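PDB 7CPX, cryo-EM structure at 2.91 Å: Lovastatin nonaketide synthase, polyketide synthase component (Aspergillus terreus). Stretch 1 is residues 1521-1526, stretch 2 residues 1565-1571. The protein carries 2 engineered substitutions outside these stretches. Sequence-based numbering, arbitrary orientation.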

# COMPACT_ATOMS: atom_id res chain seq x y z
N LEU A 1521 62.84 -41.63 -9.94
CA LEU A 1521 64.18 -41.96 -9.47
C LEU A 1521 65.17 -42.12 -10.62
O LEU A 1521 66.38 -42.00 -10.40
N HIS A 1522 64.68 -42.38 -11.83
CA HIS A 1522 65.55 -42.44 -12.99
C HIS A 1522 65.93 -41.06 -13.51
O HIS A 1522 66.82 -40.95 -14.36
N ALA A 1523 65.26 -40.01 -13.03
CA ALA A 1523 65.55 -38.64 -13.42
C ALA A 1523 66.61 -37.99 -12.55
O ALA A 1523 66.85 -36.78 -12.67
N THR A 1524 67.25 -38.76 -11.66
CA THR A 1524 68.27 -38.24 -10.76
C THR A 1524 69.49 -39.15 -10.84
O THR A 1524 69.36 -40.38 -10.68
N PRO A 1525 70.69 -38.61 -11.08
CA PRO A 1525 71.90 -39.44 -11.04
C PRO A 1525 72.35 -39.80 -9.64
O PRO A 1525 73.35 -40.52 -9.49
N ASP A 1526 71.65 -39.33 -8.61
CA ASP A 1526 71.99 -39.59 -7.21
C ASP A 1526 71.05 -40.64 -6.62
O ASP A 1526 70.61 -40.53 -5.48
N ALA A 1565 65.56 -34.99 -21.13
CA ALA A 1565 66.69 -34.14 -20.78
C ALA A 1565 67.35 -34.50 -19.46
O ALA A 1565 68.40 -33.94 -19.14
N ASP A 1566 66.77 -35.40 -18.67
CA ASP A 1566 67.42 -35.86 -17.45
C ASP A 1566 67.27 -37.36 -17.21
O ASP A 1566 67.76 -37.84 -16.18
N TRP A 1567 66.62 -38.10 -18.11
CA TRP A 1567 66.54 -39.54 -17.93
C TRP A 1567 67.90 -40.19 -18.13
O TRP A 1567 68.20 -41.22 -17.51
N TRP A 1568 68.74 -39.62 -19.00
CA TRP A 1568 70.10 -40.11 -19.16
C TRP A 1568 71.04 -39.58 -18.09
O TRP A 1568 72.17 -40.07 -17.98
N ALA A 1569 70.61 -38.59 -17.31
CA ALA A 1569 71.37 -38.14 -16.15
C ALA A 1569 71.33 -39.26 -15.12
O ALA A 1569 70.31 -39.46 -14.44
N GLY A 1570 72.43 -39.98 -14.99
CA GLY A 1570 72.45 -41.20 -14.21
C GLY A 1570 73.35 -42.25 -14.84
O GLY A 1570 73.67 -43.26 -14.21
N VAL A 1571 73.76 -42.00 -16.08
CA VAL A 1571 74.79 -42.83 -16.70
C VAL A 1571 76.06 -42.82 -15.86
O VAL A 1571 76.88 -43.74 -15.97

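The two stretches meet through a small contact that buries 301 Å², both sides summed. The backbones come very close. The CA atoms of Pro-1525 and Gly-1570 are 3.7 Å apart, and those of Ala-1523 and Trp-1567 are 4.7 Å apart. Much of the contact is made by backbone atoms.

No hydrogen bond crosses between the stretches. Several polar atoms approach each other without bonding. His-1522 O lies 3.4 Å from Trp-1567 O, but both are acceptors and neither has a hydrogen to offer. Pro-1525 N lies 3.5 Å from Ala-1569 O, but a proline nitrogen within a chain carries no hydrogen. These are packing contacts only.

Apolar contacts involve small or compact groups. The CA-to-CB bonds of Pro-1525 and Ala-1569 both run sideways to the opposing stretch. Pro-1525 CD meets Ala-1569 CB at 4.2 Å. The proline ring has a C-gamma endo pucker. On the same residue, Pro-1525 CB sits 3.6 Å from Gly-1570 N, so the ring also packs on the backbone.

Gly-1570 has no side chain. An ideal CB there would lie 3.9 Å from Pro-1525 CA and 4.0 Å from Thr-1524 O, close but not a clash. The constraint is local. At phi 144° and psi -12°, a CB would be jammed against the carbonyl oxygen of Ala-1569. The backbone angles by themselves call for glycine.

The aromatic contact joins His-1522 and Trp-1567 edge to edge. His-1522 ND1 is 4.1 Å from Trp-1567 CE3, and each atom lies near the plane of the other ring. The histidine has chi1 in p, at 72°. Its CA-to-CB bond points sideways, but its end comes nearer to the second stretch. The CA-to-CB bond of Trp-1567 also runs sideways, with an off-rotamer chi1 of 105°. His-1522 NE2 is hydrogen-bonded to a residue adjoining one of the stretches. The CA-to-CB bond of Trp-1568 points away, with chi1 in t, and the residue makes no contact with the first stretch.

Asp-1566 is the residue whose CA-to-CB bond points toward the opposing stretch. Its chi1 is p, at 65°. Asp-1566 OD1 packs 3.5 Å from Ala-1523 CB, a contact between a carboxylate oxygen and a methyl group. Its OD2 is hydrogen-bonded elsewhere in the structure.

Other polar bonds stay within a stretch. The CA-to-CB bond of Thr-1524 points away, with chi1 in t. Thr-1524 OG1 accepts a hydrogen bond from Asp-1526 N at 3.1 Å. Asp-1526 holds the N-cap position, but its side chain, with chi1 in m, makes no capping bond. In the second stretch, Ala-1569 N donates a weak bond to Asp-1566 O at 3.2 Å. Val-1571 N donates to Trp-1568 O at 3.1 Å. The CA-to-CB bond of Val-1571 points away, with chi1 in p.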

# COMPACT_ATOMS: atom_id res chain seq x y z
CB LEU A 1521 64.14 -43.25 -8.64
CG LEU A 1521 63.22 -43.23 -7.42
CD1 LEU A 1521 63.34 -44.53 -6.64
CD2 LEU A 1521 63.52 -42.04 -6.52
CB HIS A 1522 64.89 -43.23 -14.12
CG HIS A 1522 63.74 -42.52 -14.77
ND1 HIS A 1522 63.55 -42.50 -16.13
CD2 HIS A 1522 62.73 -41.80 -14.24
CE1 HIS A 1522 62.47 -41.80 -16.42
NE2 HIS A 1522 61.95 -41.37 -15.28
CB ALA A 1523 64.27 -37.80 -13.40
CB THR A 1524 67.76 -38.17 -9.32
OG1 THR A 1524 68.87 -38.07 -8.42
CG2 THR A 1524 66.94 -39.40 -8.98
CB PRO A 1525 72.94 -38.57 -11.75
CG PRO A 1525 72.50 -37.18 -11.48
CD PRO A 1525 71.00 -37.21 -11.45
CB ASP A 1526 71.93 -38.31 -6.40
CG ASP A 1526 72.63 -37.15 -7.09
OD1 ASP A 1526 72.10 -36.67 -8.11
OD2 ASP A 1526 73.70 -36.72 -6.61
CB ALA A 1565 66.25 -32.67 -20.73
CB ASP A 1566 66.90 -35.09 -16.23
CG ASP A 1566 65.43 -35.34 -15.95
OD1 ASP A 1566 64.87 -36.32 -16.50
OD2 ASP A 1566 64.83 -34.57 -15.17
CB TRP A 1567 65.52 -40.14 -18.90
CG TRP A 1567 66.12 -40.86 -20.07
CD1 TRP A 1567 66.75 -40.30 -21.14
CD2 TRP A 1567 66.14 -42.27 -20.28
NE1 TRP A 1567 67.16 -41.28 -22.01
CE2 TRP A 1567 66.81 -42.50 -21.50
CE3 TRP A 1567 65.67 -43.37 -19.56
CZ2 TRP A 1567 67.00 -43.78 -22.02
CZ3 TRP A 1567 65.86 -44.64 -20.07
CH2 TRP A 1567 66.53 -44.83 -21.29
CB TRP A 1568 70.64 -39.76 -20.55
CG TRP A 1568 71.76 -40.66 -20.97
CD1 TRP A 1568 73.10 -40.40 -20.89
CD2 TRP A 1568 71.64 -41.98 -21.51
NE1 TRP A 1568 73.82 -41.47 -21.36
CE2 TRP A 1568 72.94 -42.45 -21.75
CE3 TRP A 1568 70.55 -42.80 -21.82
CZ2 TRP A 1568 73.19 -43.72 -22.28
CZ3 TRP A 1568 70.80 -44.05 -22.35
CH2 TRP A 1568 72.10 -44.50 -22.57
CB ALA A 1569 70.80 -36.84 -15.60
CB VAL A 1571 75.07 -42.35 -18.14
CG1 VAL A 1571 75.59 -40.91 -18.14
CG2 VAL A 1571 76.07 -43.28 -18.83